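Local atomic coordinates of Dye-decolorizing peroxidase (Irpex lacteus, PDB entry 7D8M), a protein that binds heme b and probably uses its iron to carry out peroxidase chemistry, as in other members of the DyP-type family. Residues D346-A349 against T353-I356; P229-Y234 against P425-S430; D138-A141 against A146-I149; K24-F29 against Q134-L139; F291-P296 against T305-T310. One frame throughout, in Å; residues are numbered along the deposited sequence.

Contact 1 (D346-A349 against T353-I356); sequences DYEA and TTTI
The first turn of the short helix 346-351 and the loop that leaves the helix are joined by Glu348, whose backbone and carboxylate both bind the chain a few residues on. At the backbone, Thr353 N donates to Glu348 O at 3.1 Å, so the chain turns back as it comes off the helix. Further out, Glu348 OE2 takes two successive amides of the loop. Thr355 N reaches it at 2.8 Å, on the anti side and close to the carboxylate plane, while Ile356 N comes at 3.1 Å from well above that plane, 46° out of it. Two donors arriving from such different directions fix the rotation of the carboxylate. The side chain leaves the helix with CG anti to the carbonyl carbon (chi1 -67°) and runs on extended (chi2 176°), which carries its acid group across to the loop. On the way CG passes 3.4 Å from Thr355 OG1, and the methyl Thr355 CG2 lies 4.2 Å from Tyr347 CD1. The other oxygen, OE1, forms a salt bridge with Arg358 and also accepts from Thr345 N, so both oxygens are engaged. The arrangement lies near the surface, the side chain of Thr354 about 12 Å from the heme, with helix 228-237 against it through Pro229 and Glu230, the latter bonded to Thr354 OG1, and strand 359-366 beginning shortly after Ile356.

Contact 2 (P229-Y234 against P425-S430); sequences PEFNKY and PQVIIS. With HEM (protoporphyrin IX containing Fe), chain B.
Pro425 lays its CD over one face of the Tyr234 ring, 3.6 Å from the ring centroid and 24° off the normal, a CH-pi contact and the closest meeting of these two segments. It joins helix 228-237 to the loop that leads into strand 428-438, an outermost strand of the antiparallel four-stranded sheet that also contains 217-226. The proline carbon is displaced toward the rim of the ring, and its nearest atom there is Tyr234 CD1 at 3.3 Å. Tyr234 CG stands anti to the backbone N (chi1 178°), which brings the ring out from the helix against the proline. One turn earlier along the helix, Phe231 meets Val427 through its CB, 3.8 Å from Val427 CG1, while its ring packs on Phe168, Met260 and Phe261. No hydrogen bond crosses between the two segments, so apolar contact alone joins them directly; the backbone of Val427 pairs instead with Leu227, just before the helix. The next residue, Ile428, turns to the cofactor and forms part of the heme pocket. Its CD1 touches a vinyl group of the porphyrin, 3.4 Å from HEM CAB.

Contact 3 (D138-A141 against A146-I149); sequences DLNA and AWTI
Asn140 OD1 accepts from the indole Trp147 NE1 at 3.0 Å, a weak bond because the angle at the hydrogen is only 130°. It links helix 129-143 to strand 147-156, the helix and the strand that follows it after a tight connection, within the DyP dimeric alpha+beta barrel domain. The oxygen sits at the edge of the indole, near its plane, with the amide turned 75° against the ring. A water shares the same N-H: it accepts from Trp147 NE1 at 3.2 Å and lies 3.1 Å from Asn140 O, to which it can donate, consistent with a bridge from the indole to the helix backbone. Two acceptors around one N-H fit the bent path to OD1. Trp147 CG lies between its backbone N and carbonyl carbon (chi1 79°), and from there the ring reaches across to the helix. Its far rim, at CH2, packs 3.7 Å from Leu139 CB, the apolar part of the contact. Phe143, Phe30 and Val28 also pack around the indole, while Leu139 goes on to Tyr45 of helix 35-49 and to strand 120-126. Ile149, two residues along the strand from Trp147 and so on the same side, covers one face of the indole, its CG1 offset toward the rim. The end of that side chain comes tightly against the asparagine amide, the methyl Ile149 CD1 3.1 Å from Asn140 OD1 with no bond implied.

Contact 4 (K24-F29 against Q134-L139); sequences KEKFVF and QYRDDL
Lys26 and Arg136 meet through the lysine's last carbon: Lys26 CE lies over one face of the guanidinium, 3.5 Å from Arg136 NH1. Here helix 129-143 packs on strand 24-32 of the antiparallel sheet in the DyP dimeric alpha+beta barrel domain. Beside this pair, Val28 CG2 touches Arg136 CG at 4.0 Å, so the two strand residues that face the helix hold the aliphatic base of the arginine. The two cationic ends are also near each other, Lys26 NZ standing 3.9 Å from Arg136 NH1. Carboxylates from strand 147-156 probably make that closeness tolerable: Asp152 forms salt bridges with both side chains, and Asp154 with Lys26, which would offset the two positive charges. On the helix side, Arg136 bends at chi2 (-103°) and chi3, which brings its NE back to the neighbouring acid. Arg136 NE donates to Asp137 OD1 at 3.1 Å in a salt bridge, reaching that oxygen from above the carboxylate plane.

Contact 5 (F291-P296 against T305-T310); sequences FNYSHP and TRCPFT
Both segments are loop, running between helix 279-283 and helix 312-316, and their backbones come closest at Tyr293 and Cys307, with CA atoms 7.4 Å apart. Tyr293 has a positive phi (76°), and just around it Ser294 N donates to Asn292 OD1 at 2.9 Å, which makes an Asx turn. Beyond that turn, the guanidinium of Arg306 lies flat on the His295 ring, the centres 4.3 Å apart and the planes only 11° from parallel. Arg306 NE sits over the middle of the imidazole, whereas NH2 reaches back to His295 CB at 3.7 Å. The arginine chain bends at chi2 (89°) and chi3 to bring its flat end over the ring. On the buried side, Cys307 SG approaches Tyr293 CE1 at 3.7 Å, an oblique sulfur-aromatic contact. The same tyrosine takes part in a cation-pi contact with Arg314 and lies near the heme-binding residues Arg319 and Asn317, so this part of the loop borders the heme site, the Tyr293 side chain about 5 Å from the heme. Each partner of the stack has its own acid, as His295 NE2 bonds to Asp271 and Arg306 NH1 forms a salt bridge with Asp303. The two acids would probably ease a cationic guanidinium lying on a histidine, and because it meets the imidazole with its face, its NH1 can still bond Asp303.

In the fold
Along the chain, contact 4 opens first and contact 3 begins where it ends; contact 2 then spans a long loop that encloses contact 5 and then contact 1, one after the other. Contacts 3 and 4, with centres 10 Å apart, share helix 129-143 and neighbouring strands of one four-stranded sheet, so the helix is held at both 24-32 and 147-156. Contacts 1 and 2, centres 12 Å apart, touch through Thr354 and Glu230; contact 2 uses helix 228-237, and contact 1 leans on it, beside the second four-stranded sheet. Contact 5 stands across the chain's centre from 3 and 4. Contact 2 reaches the heme and contact 5 comes near it, whereas 3 and 4 knit the first sheet to its helix.

Contact 1 (D346-A349 against T353-I356)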
# COMPACT_ATOMS: atom_id res chain seq x y z
N ASP A 346 18.29 -17.22 12.22
CA ASP A 346 18.16 -18.62 12.62
C ASP A 346 17.45 -18.76 13.96
O ASP A 346 16.58 -19.63 14.12
CB ASP A 346 19.54 -19.29 12.67
CG ASP A 346 20.16 -19.46 11.30
OD1 ASP A 346 19.46 -19.23 10.30
OD2 ASP A 346 21.36 -19.81 11.21
N TYR A 347 17.77 -17.89 14.93
CA TYR A 347 17.15 -17.97 16.25
C TYR A 347 15.65 -17.75 16.16
O TYR A 347 14.86 -18.49 16.76
CB TYR A 347 17.78 -16.95 17.21
CG TYR A 347 17.21 -17.07 18.62
CD1 TYR A 347 16.04 -16.41 18.98
CD2 TYR A 347 17.83 -17.88 19.57
CE1 TYR A 347 15.50 -16.55 20.25
CE2 TYR A 347 17.29 -18.02 20.85
CZ TYR A 347 16.13 -17.36 21.18
OH TYR A 347 15.59 -17.49 22.45
N GLU A 348 15.23 -16.72 15.42
CA GLU A 348 13.81 -16.43 15.29
C GLU A 348 13.08 -17.60 14.66
O GLU A 348 12.01 -18.01 15.13
CB GLU A 348 13.61 -15.17 14.46
CG GLU A 348 14.11 -13.92 15.15
CD GLU A 348 13.98 -12.71 14.25
OE1 GLU A 348 14.73 -12.68 13.25
OE2 GLU A 348 13.12 -11.84 14.52
N ALA A 349 13.64 -18.15 13.58
CA ALA A 349 13.00 -19.28 12.92
C ALA A 349 12.91 -20.48 13.84
O ALA A 349 11.84 -21.07 14.01
CB ALA A 349 13.75 -19.62 11.63
N THR A 353 9.60 -17.30 16.94
CA THR A 353 9.36 -16.09 17.70
C THR A 353 10.12 -14.93 17.06
O THR A 353 11.30 -15.07 16.75
CB THR A 353 9.80 -16.27 19.15
OG1 THR A 353 9.04 -17.33 19.75
CG2 THR A 353 9.61 -15.00 19.94
N THR A 354 9.44 -13.80 16.89
CA THR A 354 10.07 -12.60 16.37
C THR A 354 10.89 -11.92 17.47
O THR A 354 10.40 -11.72 18.59
CB THR A 354 9.00 -11.63 15.85
OG1 THR A 354 8.38 -12.16 14.68
CG2 THR A 354 9.63 -10.27 15.52
N THR A 355 12.13 -11.56 17.16
CA THR A 355 12.95 -10.73 18.04
C THR A 355 13.34 -9.38 17.43
O THR A 355 13.78 -8.50 18.18
CB THR A 355 14.23 -11.46 18.48
OG1 THR A 355 15.12 -11.61 17.36
CG2 THR A 355 13.89 -12.86 19.01
N ILE A 356 13.19 -9.20 16.12
CA ILE A 356 13.63 -7.99 15.43
C ILE A 356 12.44 -7.37 14.73
O ILE A 356 11.59 -8.09 14.18
CB ILE A 356 14.76 -8.28 14.43
CG1 ILE A 356 15.92 -9.00 15.11
CG2 ILE A 356 15.25 -7.00 13.77
CD1 ILE A 356 16.97 -9.53 14.11

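Contact 2 (P229-Y234 against P425-S430)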
# COMPACT_ATOMS: atom_id res chain seq x y z
N PRO A 229 7.97 -15.62 11.78
CA PRO A 229 8.01 -16.98 12.33
C PRO A 229 6.69 -17.38 12.94
O PRO A 229 6.30 -18.54 12.85
CB PRO A 229 9.13 -16.92 13.38
CG PRO A 229 9.89 -15.65 13.09
CD PRO A 229 8.87 -14.71 12.53
N GLU A 230 5.98 -16.43 13.55
CA GLU A 230 4.66 -16.72 14.08
C GLU A 230 3.72 -17.18 12.97
O GLU A 230 3.02 -18.18 13.10
CB GLU A 230 4.11 -15.47 14.77
CG GLU A 230 4.78 -15.15 16.10
CD GLU A 230 6.10 -14.37 15.97
OE1 GLU A 230 6.62 -14.18 14.85
OE2 GLU A 230 6.62 -13.94 17.02
N PHE A 231 3.74 -16.46 11.85
CA PHE A 231 2.92 -16.82 10.70
C PHE A 231 3.29 -18.20 10.17
O PHE A 231 2.41 -19.04 9.94
CB PHE A 231 3.09 -15.75 9.60
CG PHE A 231 2.56 -16.16 8.25
CD1 PHE A 231 3.43 -16.64 7.27
CD2 PHE A 231 1.21 -16.07 7.96
CE1 PHE A 231 2.94 -17.02 6.02
CE2 PHE A 231 0.72 -16.44 6.71
CZ PHE A 231 1.59 -16.92 5.74
N ASN A 232 4.59 -18.45 9.96
CA ASN A 232 5.03 -19.76 9.47
C ASN A 232 4.60 -20.89 10.41
O ASN A 232 4.15 -21.94 9.95
CB ASN A 232 6.55 -19.76 9.30
CG ASN A 232 6.99 -18.96 8.09
OD1 ASN A 232 6.23 -18.79 7.14
ND2 ASN A 232 8.22 -18.45 8.13
N LYS A 233 4.74 -20.69 11.72
CA LYS A 233 4.33 -21.72 12.68
C LYS A 233 2.83 -21.97 12.62
O LYS A 233 2.37 -23.12 12.73
CB LYS A 233 4.77 -21.29 14.09
CG LYS A 233 4.34 -22.21 15.24
CD LYS A 233 4.96 -23.59 15.11
CE LYS A 233 4.63 -24.48 16.31
NZ LYS A 233 4.51 -25.91 15.90
N TYR A 234 2.04 -20.92 12.40
CA TYR A 234 0.59 -21.07 12.33
C TYR A 234 0.16 -21.94 11.15
O TYR A 234 -0.69 -22.83 11.29
CB TYR A 234 -0.09 -19.71 12.22
CG TYR A 234 -1.59 -19.86 12.10
CD1 TYR A 234 -2.35 -20.24 13.19
CD2 TYR A 234 -2.24 -19.67 10.88
CE1 TYR A 234 -3.73 -20.41 13.09
CE2 TYR A 234 -3.61 -19.84 10.76
CZ TYR A 234 -4.35 -20.21 11.87
OH TYR A 234 -5.72 -20.39 11.77
N PRO A 425 -3.91 -15.93 14.33
CA PRO A 425 -3.24 -14.97 15.21
C PRO A 425 -2.88 -13.72 14.44
O PRO A 425 -2.73 -13.74 13.21
CB PRO A 425 -1.99 -15.72 15.68
CG PRO A 425 -1.75 -16.74 14.62
CD PRO A 425 -3.10 -17.15 14.13
N GLN A 426 -2.77 -12.61 15.15
CA GLN A 426 -2.39 -11.37 14.51
C GLN A 426 -0.93 -11.48 14.08
O GLN A 426 -0.04 -11.62 14.93
CB GLN A 426 -2.62 -10.21 15.47
CG GLN A 426 -2.23 -8.85 14.94
CD GLN A 426 -2.86 -7.74 15.76
OE1 GLN A 426 -2.57 -7.60 16.95
NE2 GLN A 426 -3.73 -6.96 15.13
N VAL A 427 -0.68 -11.49 12.77
CA VAL A 427 0.69 -11.56 12.25
C VAL A 427 1.16 -10.24 11.67
O VAL A 427 2.36 -10.11 11.33
CB VAL A 427 0.82 -12.67 11.20
CG1 VAL A 427 0.59 -14.04 11.84
CG2 VAL A 427 -0.17 -12.44 10.07
N ILE A 428 0.27 -9.26 11.55
CA ILE A 428 0.59 -7.91 11.11
C ILE A 428 0.09 -6.96 12.18
O ILE A 428 -1.08 -7.01 12.56
CB ILE A 428 -0.05 -7.60 9.75
CG1 ILE A 428 0.61 -8.45 8.66
CG2 ILE A 428 0.06 -6.12 9.42
CD1 ILE A 428 -0.09 -8.38 7.35
N ILE A 429 0.98 -6.12 12.68
CA ILE A 429 0.66 -5.20 13.77
C ILE A 429 0.90 -3.80 13.25
O ILE A 429 2.01 -3.49 12.79
CB ILE A 429 1.49 -5.50 15.03
CG1 ILE A 429 1.07 -6.86 15.60
CG2 ILE A 429 1.27 -4.42 16.07
CD1 ILE A 429 1.96 -7.36 16.68
N SER A 430 -0.13 -2.97 13.29
CA SER A 430 -0.00 -1.59 12.85
C SER A 430 0.80 -0.79 13.86
O SER A 430 0.42 -0.71 15.03
CB SER A 430 -1.38 -0.95 12.65
OG SER A 430 -1.24 0.42 12.31
CHA HEM B . -2.00 -7.47 -2.80
CHB HEM B . 0.77 -8.60 1.02
CHC HEM B . -1.08 -4.81 3.44
CHD HEM B . -4.20 -4.00 -0.19
C1A HEM B . -1.07 -8.09 -1.99
C2A HEM B . -0.22 -9.21 -2.37
C3A HEM B . 0.55 -9.51 -1.32
C4A HEM B . 0.21 -8.60 -0.24
CMA HEM B . 1.62 -10.61 -1.21
CAA HEM B . -0.23 -9.89 -3.77
CBA HEM B . 0.75 -9.18 -4.71
CGA HEM B . 0.03 -8.25 -5.66
O1A HEM B . -1.09 -8.58 -6.10
O2A HEM B . 0.60 -7.17 -6.00
C1B HEM B . 0.53 -7.65 1.98
C2B HEM B . 1.24 -7.54 3.24
C3B HEM B . 0.72 -6.50 3.91
C4B HEM B . -0.32 -5.91 3.10
CMB HEM B . 2.37 -8.52 3.67
CAB HEM B . 1.11 -5.91 5.29
CBB HEM B . 2.29 -6.14 5.87
C1C HEM B . -2.14 -4.29 2.71
C2C HEM B . -3.07 -3.26 3.14
C3C HEM B . -3.93 -3.03 2.12
C4C HEM B . -3.58 -3.93 1.04
CMC HEM B . -2.99 -2.56 4.52
CAC HEM B . -5.12 -2.05 2.04
CBC HEM B . -5.77 -1.59 3.12
C1D HEM B . -3.79 -4.78 -1.25
C2D HEM B . -4.24 -4.68 -2.63
C3D HEM B . -3.64 -5.64 -3.34
C4D HEM B . -2.78 -6.38 -2.44
CMD HEM B . -5.24 -3.67 -3.20
CAD HEM B . -3.83 -5.90 -4.85
CBD HEM B . -5.01 -6.87 -5.02
CGD HEM B . -5.34 -7.10 -6.48
O1D HEM B . -5.64 -8.27 -6.84
O2D HEM B . -5.29 -6.13 -7.28
NA HEM B . -0.79 -7.76 -0.69
NB HEM B . -0.42 -6.64 1.92
NC HEM B . -2.49 -4.68 1.44
ND HEM B . -2.88 -5.82 -1.17
FE HEM B . -1.75 -6.32 0.46

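Contact 3 (D138-A141 against A146-I149)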
# COMPACT_ATOMS: atom_id res chain seq x y z
N ASP A 138 21.55 16.40 3.54
CA ASP A 138 21.43 17.63 2.78
C ASP A 138 20.16 18.39 3.16
O ASP A 138 20.18 19.62 3.30
CB ASP A 138 21.44 17.32 1.28
CG ASP A 138 21.19 18.55 0.43
OD1 ASP A 138 21.91 19.56 0.64
OD2 ASP A 138 20.30 18.51 -0.45
N LEU A 139 19.04 17.68 3.31
CA LEU A 139 17.82 18.33 3.76
C LEU A 139 18.01 18.93 5.14
O LEU A 139 17.60 20.08 5.40
CB LEU A 139 16.64 17.34 3.74
CG LEU A 139 16.11 16.88 2.37
CD1 LEU A 139 15.13 15.68 2.50
CD2 LEU A 139 15.44 18.02 1.64
N ASN A 140 18.65 18.19 6.05
CA ASN A 140 18.89 18.70 7.39
C ASN A 140 19.72 19.98 7.35
O ASN A 140 19.46 20.92 8.12
CB ASN A 140 19.61 17.65 8.24
CG ASN A 140 18.65 16.81 9.06
OD1 ASN A 140 17.55 17.25 9.41
ND2 ASN A 140 19.07 15.58 9.37
N ALA A 141 20.72 20.03 6.47
CA ALA A 141 21.60 21.19 6.41
C ALA A 141 20.86 22.42 5.90
O ALA A 141 21.04 23.52 6.44
CB ALA A 141 22.80 20.89 5.50
N ALA A 146 14.55 25.11 10.91
CA ALA A 146 13.20 25.35 10.40
C ALA A 146 12.33 24.09 10.45
O ALA A 146 11.10 24.20 10.33
CB ALA A 146 13.28 25.88 8.97
N TRP A 147 12.92 22.92 10.64
CA TRP A 147 12.14 21.69 10.79
C TRP A 147 12.75 20.82 11.88
O TRP A 147 13.85 21.07 12.37
CB TRP A 147 12.04 20.93 9.46
CG TRP A 147 13.26 20.11 9.09
CD1 TRP A 147 14.53 20.21 9.61
CD2 TRP A 147 13.32 19.07 8.10
NE1 TRP A 147 15.36 19.29 9.02
CE2 TRP A 147 14.65 18.58 8.09
CE3 TRP A 147 12.38 18.50 7.24
CZ2 TRP A 147 15.05 17.55 7.24
CZ3 TRP A 147 12.79 17.48 6.39
CH2 TRP A 147 14.10 17.01 6.40
N THR A 148 12.02 19.77 12.24
CA THR A 148 12.54 18.70 13.07
C THR A 148 12.15 17.39 12.41
O THR A 148 10.99 17.20 12.04
CB THR A 148 11.95 18.76 14.49
OG1 THR A 148 12.28 20.02 15.09
CG2 THR A 148 12.51 17.63 15.35
N ILE A 149 13.12 16.50 12.21
CA ILE A 149 12.80 15.15 11.79
C ILE A 149 12.29 14.41 13.02
O ILE A 149 13.00 14.29 14.02
CB ILE A 149 14.01 14.44 11.17
CG1 ILE A 149 14.35 15.08 9.83
CG2 ILE A 149 13.73 12.92 11.03
CD1 ILE A 149 15.72 14.70 9.27
O HOH W 1 17.93 20.24 10.67

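Contact 4 (K24-F29 against Q134-L139)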
# COMPACT_ATOMS: atom_id res chain seq x y z
N LYS A 24 16.38 0.86 -2.12
CA LYS A 24 16.39 1.45 -0.78
C LYS A 24 15.47 2.66 -0.75
O LYS A 24 15.58 3.54 -1.61
CB LYS A 24 17.81 1.88 -0.36
CG LYS A 24 18.93 0.89 -0.70
CD LYS A 24 18.93 -0.32 0.26
CE LYS A 24 19.87 -1.43 -0.22
NZ LYS A 24 19.84 -2.64 0.66
N GLU A 25 14.57 2.72 0.23
CA GLU A 25 13.63 3.83 0.34
C GLU A 25 13.64 4.35 1.77
O GLU A 25 13.35 3.60 2.70
CB GLU A 25 12.21 3.43 -0.09
CG GLU A 25 11.33 4.65 -0.33
CD GLU A 25 9.89 4.33 -0.70
OE1 GLU A 25 9.52 3.14 -0.78
OE2 GLU A 25 9.13 5.30 -0.92
N LYS A 26 13.97 5.63 1.93
CA LYS A 26 14.00 6.29 3.23
C LYS A 26 12.77 7.18 3.37
O LYS A 26 12.43 7.93 2.45
CB LYS A 26 15.27 7.14 3.36
CG LYS A 26 15.53 7.75 4.73
CD LYS A 26 16.91 8.42 4.74
CE LYS A 26 17.67 8.25 6.03
NZ LYS A 26 17.73 6.91 6.60
N PHE A 27 12.11 7.10 4.52
CA PHE A 27 10.94 7.92 4.83
C PHE A 27 11.35 8.91 5.91
O PHE A 27 11.68 8.50 7.03
CB PHE A 27 9.76 7.07 5.31
CG PHE A 27 9.22 6.15 4.26
CD1 PHE A 27 9.82 4.91 4.03
CD2 PHE A 27 8.13 6.51 3.49
CE1 PHE A 27 9.32 4.05 3.06
CE2 PHE A 27 7.62 5.67 2.51
CZ PHE A 27 8.22 4.44 2.29
N VAL A 28 11.33 10.21 5.59
CA VAL A 28 11.73 11.25 6.53
C VAL A 28 10.47 12.00 6.95
O VAL A 28 9.96 12.84 6.20
CB VAL A 28 12.77 12.20 5.94
CG1 VAL A 28 13.19 13.23 6.98
CG2 VAL A 28 13.99 11.41 5.47
N PHE A 29 9.99 11.73 8.16
CA PHE A 29 8.80 12.40 8.69
C PHE A 29 9.24 13.59 9.53
O PHE A 29 10.17 13.50 10.34
CB PHE A 29 7.96 11.44 9.53
CG PHE A 29 7.44 10.22 8.75
CD1 PHE A 29 6.26 10.29 8.03
CD2 PHE A 29 8.16 9.04 8.73
CE1 PHE A 29 5.79 9.17 7.32
CE2 PHE A 29 7.70 7.93 8.03
CZ PHE A 29 6.51 8.00 7.32
N GLN A 134 22.69 10.62 2.54
CA GLN A 134 23.23 11.86 1.99
C GLN A 134 22.13 12.87 1.73
O GLN A 134 22.21 14.03 2.16
CB GLN A 134 23.97 11.54 0.69
CG GLN A 134 25.29 12.26 0.49
CD GLN A 134 26.24 11.42 -0.35
OE1 GLN A 134 25.88 10.95 -1.44
NE2 GLN A 134 27.45 11.22 0.15
N TYR A 135 21.09 12.45 0.99
CA TYR A 135 19.97 13.34 0.71
C TYR A 135 19.29 13.80 1.99
O TYR A 135 18.87 14.96 2.10
CB TYR A 135 18.97 12.64 -0.21
CG TYR A 135 19.29 12.81 -1.67
CD1 TYR A 135 20.44 12.25 -2.23
CD2 TYR A 135 18.45 13.54 -2.51
CE1 TYR A 135 20.74 12.40 -3.57
CE2 TYR A 135 18.75 13.70 -3.86
CZ TYR A 135 19.89 13.13 -4.38
OH TYR A 135 20.19 13.28 -5.71
N ARG A 136 19.16 12.91 2.98
CA ARG A 136 18.63 13.31 4.27
C ARG A 136 19.52 14.36 4.93
O ARG A 136 19.04 15.39 5.42
CB ARG A 136 18.49 12.09 5.18
CG ARG A 136 17.73 12.34 6.48
CD ARG A 136 18.62 12.46 7.72
NE ARG A 136 19.89 11.75 7.65
CZ ARG A 136 20.12 10.53 8.13
NH1 ARG A 136 19.14 9.85 8.71
NH2 ARG A 136 21.32 10.00 8.04
N ASP A 137 20.83 14.11 4.97
CA ASP A 137 21.76 15.06 5.57
C ASP A 137 21.67 16.41 4.87
O ASP A 137 21.70 17.46 5.52
CB ASP A 137 23.19 14.54 5.51
CG ASP A 137 23.45 13.38 6.47
OD1 ASP A 137 22.61 13.10 7.36
OD2 ASP A 137 24.51 12.74 6.33
N ASP A 138 21.55 16.40 3.54
CA ASP A 138 21.43 17.63 2.78
C ASP A 138 20.16 18.39 3.16
O ASP A 138 20.18 19.62 3.30
CB ASP A 138 21.44 17.32 1.28
CG ASP A 138 21.19 18.55 0.43
OD1 ASP A 138 21.91 19.56 0.64
OD2 ASP A 138 20.30 18.51 -0.45
N LEU A 139 19.04 17.68 3.31
CA LEU A 139 17.82 18.33 3.76
C LEU A 139 18.01 18.93 5.14
O LEU A 139 17.60 20.08 5.40
CB LEU A 139 16.64 17.34 3.74
CG LEU A 139 16.11 16.88 2.37
CD1 LEU A 139 15.13 15.68 2.50
CD2 LEU A 139 15.44 18.02 1.64

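Contact 5 (F291-P296 against T305-T310)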
# COMPACT_ATOMS: atom_id res chain seq x y z
N PHE A 291 -6.89 -13.00 -14.44
CA PHE A 291 -7.92 -13.78 -13.77
C PHE A 291 -8.95 -12.84 -13.18
O PHE A 291 -8.66 -11.66 -12.91
CB PHE A 291 -7.33 -14.68 -12.68
CG PHE A 291 -6.68 -13.92 -11.55
CD1 PHE A 291 -7.40 -13.63 -10.39
CD2 PHE A 291 -5.35 -13.52 -11.63
CE1 PHE A 291 -6.79 -12.93 -9.35
CE2 PHE A 291 -4.74 -12.84 -10.59
CZ PHE A 291 -5.45 -12.54 -9.45
N ASN A 292 -10.17 -13.36 -12.98
CA ASN A 292 -11.23 -12.57 -12.37
C ASN A 292 -12.14 -13.41 -11.48
O ASN A 292 -13.25 -12.97 -11.15
CB ASN A 292 -12.05 -11.84 -13.45
CG ASN A 292 -12.75 -12.79 -14.42
OD1 ASN A 292 -12.87 -13.99 -14.17
ND2 ASN A 292 -13.22 -12.25 -15.53
N TYR A 293 -11.69 -14.62 -11.12
CA TYR A 293 -12.37 -15.57 -10.26
C TYR A 293 -13.52 -16.29 -10.96
O TYR A 293 -14.09 -17.22 -10.38
CB TYR A 293 -12.86 -14.91 -8.97
CG TYR A 293 -11.72 -14.22 -8.24
CD1 TYR A 293 -10.66 -14.95 -7.74
CD2 TYR A 293 -11.69 -12.83 -8.10
CE1 TYR A 293 -9.58 -14.33 -7.10
CE2 TYR A 293 -10.62 -12.19 -7.45
CZ TYR A 293 -9.58 -12.96 -6.95
OH TYR A 293 -8.51 -12.37 -6.31
N SER A 294 -13.85 -15.91 -12.19
CA SER A 294 -14.86 -16.65 -12.95
C SER A 294 -14.23 -17.86 -13.63
O SER A 294 -13.05 -17.86 -13.99
CB SER A 294 -15.53 -15.76 -13.99
OG SER A 294 -16.31 -14.75 -13.38
N HIS A 295 -15.05 -18.91 -13.81
CA HIS A 295 -14.61 -20.16 -14.43
C HIS A 295 -15.83 -20.84 -15.04
O HIS A 295 -16.91 -20.81 -14.43
CB HIS A 295 -13.95 -21.11 -13.42
CG HIS A 295 -12.68 -20.58 -12.82
ND1 HIS A 295 -11.46 -20.65 -13.46
CD2 HIS A 295 -12.45 -19.95 -11.64
CE1 HIS A 295 -10.54 -20.08 -12.71
NE2 HIS A 295 -11.11 -19.66 -11.59
N PRO A 296 -15.69 -21.45 -16.22
CA PRO A 296 -16.79 -22.26 -16.77
C PRO A 296 -17.29 -23.25 -15.73
O PRO A 296 -16.51 -23.91 -15.05
CB PRO A 296 -16.14 -22.98 -17.96
CG PRO A 296 -14.64 -22.82 -17.77
CD PRO A 296 -14.48 -21.51 -17.06
N THR A 305 -13.55 -23.13 -4.28
CA THR A 305 -12.56 -24.18 -4.47
C THR A 305 -11.29 -23.66 -5.12
O THR A 305 -10.22 -24.25 -4.94
CB THR A 305 -13.14 -25.34 -5.29
OG1 THR A 305 -13.50 -24.89 -6.61
CG2 THR A 305 -14.36 -25.94 -4.59
N ARG A 306 -11.37 -22.58 -5.89
CA ARG A 306 -10.15 -22.01 -6.48
C ARG A 306 -9.57 -20.85 -5.67
O ARG A 306 -8.34 -20.67 -5.66
CB ARG A 306 -10.41 -21.55 -7.92
CG ARG A 306 -10.24 -22.65 -8.97
CD ARG A 306 -11.54 -23.39 -9.17
NE ARG A 306 -11.69 -23.85 -10.55
CZ ARG A 306 -12.86 -24.10 -11.13
NH1 ARG A 306 -13.99 -23.93 -10.46
NH2 ARG A 306 -12.89 -24.51 -12.39
N CYS A 307 -10.41 -20.06 -4.99
CA CYS A 307 -9.97 -18.93 -4.16
C CYS A 307 -11.03 -18.58 -3.12
O CYS A 307 -12.17 -18.29 -3.48
CB CYS A 307 -9.68 -17.69 -5.01
SG CYS A 307 -8.93 -16.31 -4.04
N PRO A 308 -10.69 -18.60 -1.84
CA PRO A 308 -11.69 -18.27 -0.82
C PRO A 308 -12.19 -16.85 -1.02
O PRO A 308 -11.46 -15.98 -1.49
CB PRO A 308 -10.93 -18.43 0.51
CG PRO A 308 -9.67 -19.18 0.16
CD PRO A 308 -9.36 -18.84 -1.26
N PHE A 309 -13.46 -16.63 -0.69
CA PHE A 309 -14.03 -15.30 -0.78
C PHE A 309 -13.28 -14.32 0.10
O PHE A 309 -13.36 -13.10 -0.12
CB PHE A 309 -15.51 -15.34 -0.37
CG PHE A 309 -16.38 -16.10 -1.33
CD1 PHE A 309 -16.11 -16.08 -2.69
CD2 PHE A 309 -17.47 -16.82 -0.87
CE1 PHE A 309 -16.91 -16.78 -3.59
CE2 PHE A 309 -18.28 -17.52 -1.76
CZ PHE A 309 -18.00 -17.50 -3.11
N THR A 310 -12.55 -14.82 1.09
CA THR A 310 -11.86 -14.02 2.08
C THR A 310 -10.36 -13.91 1.84
O THR A 310 -9.66 -13.35 2.69
CB THR A 310 -12.10 -14.62 3.46
OG1 THR A 310 -11.74 -16.00 3.42
CG2 THR A 310 -13.57 -14.52 3.83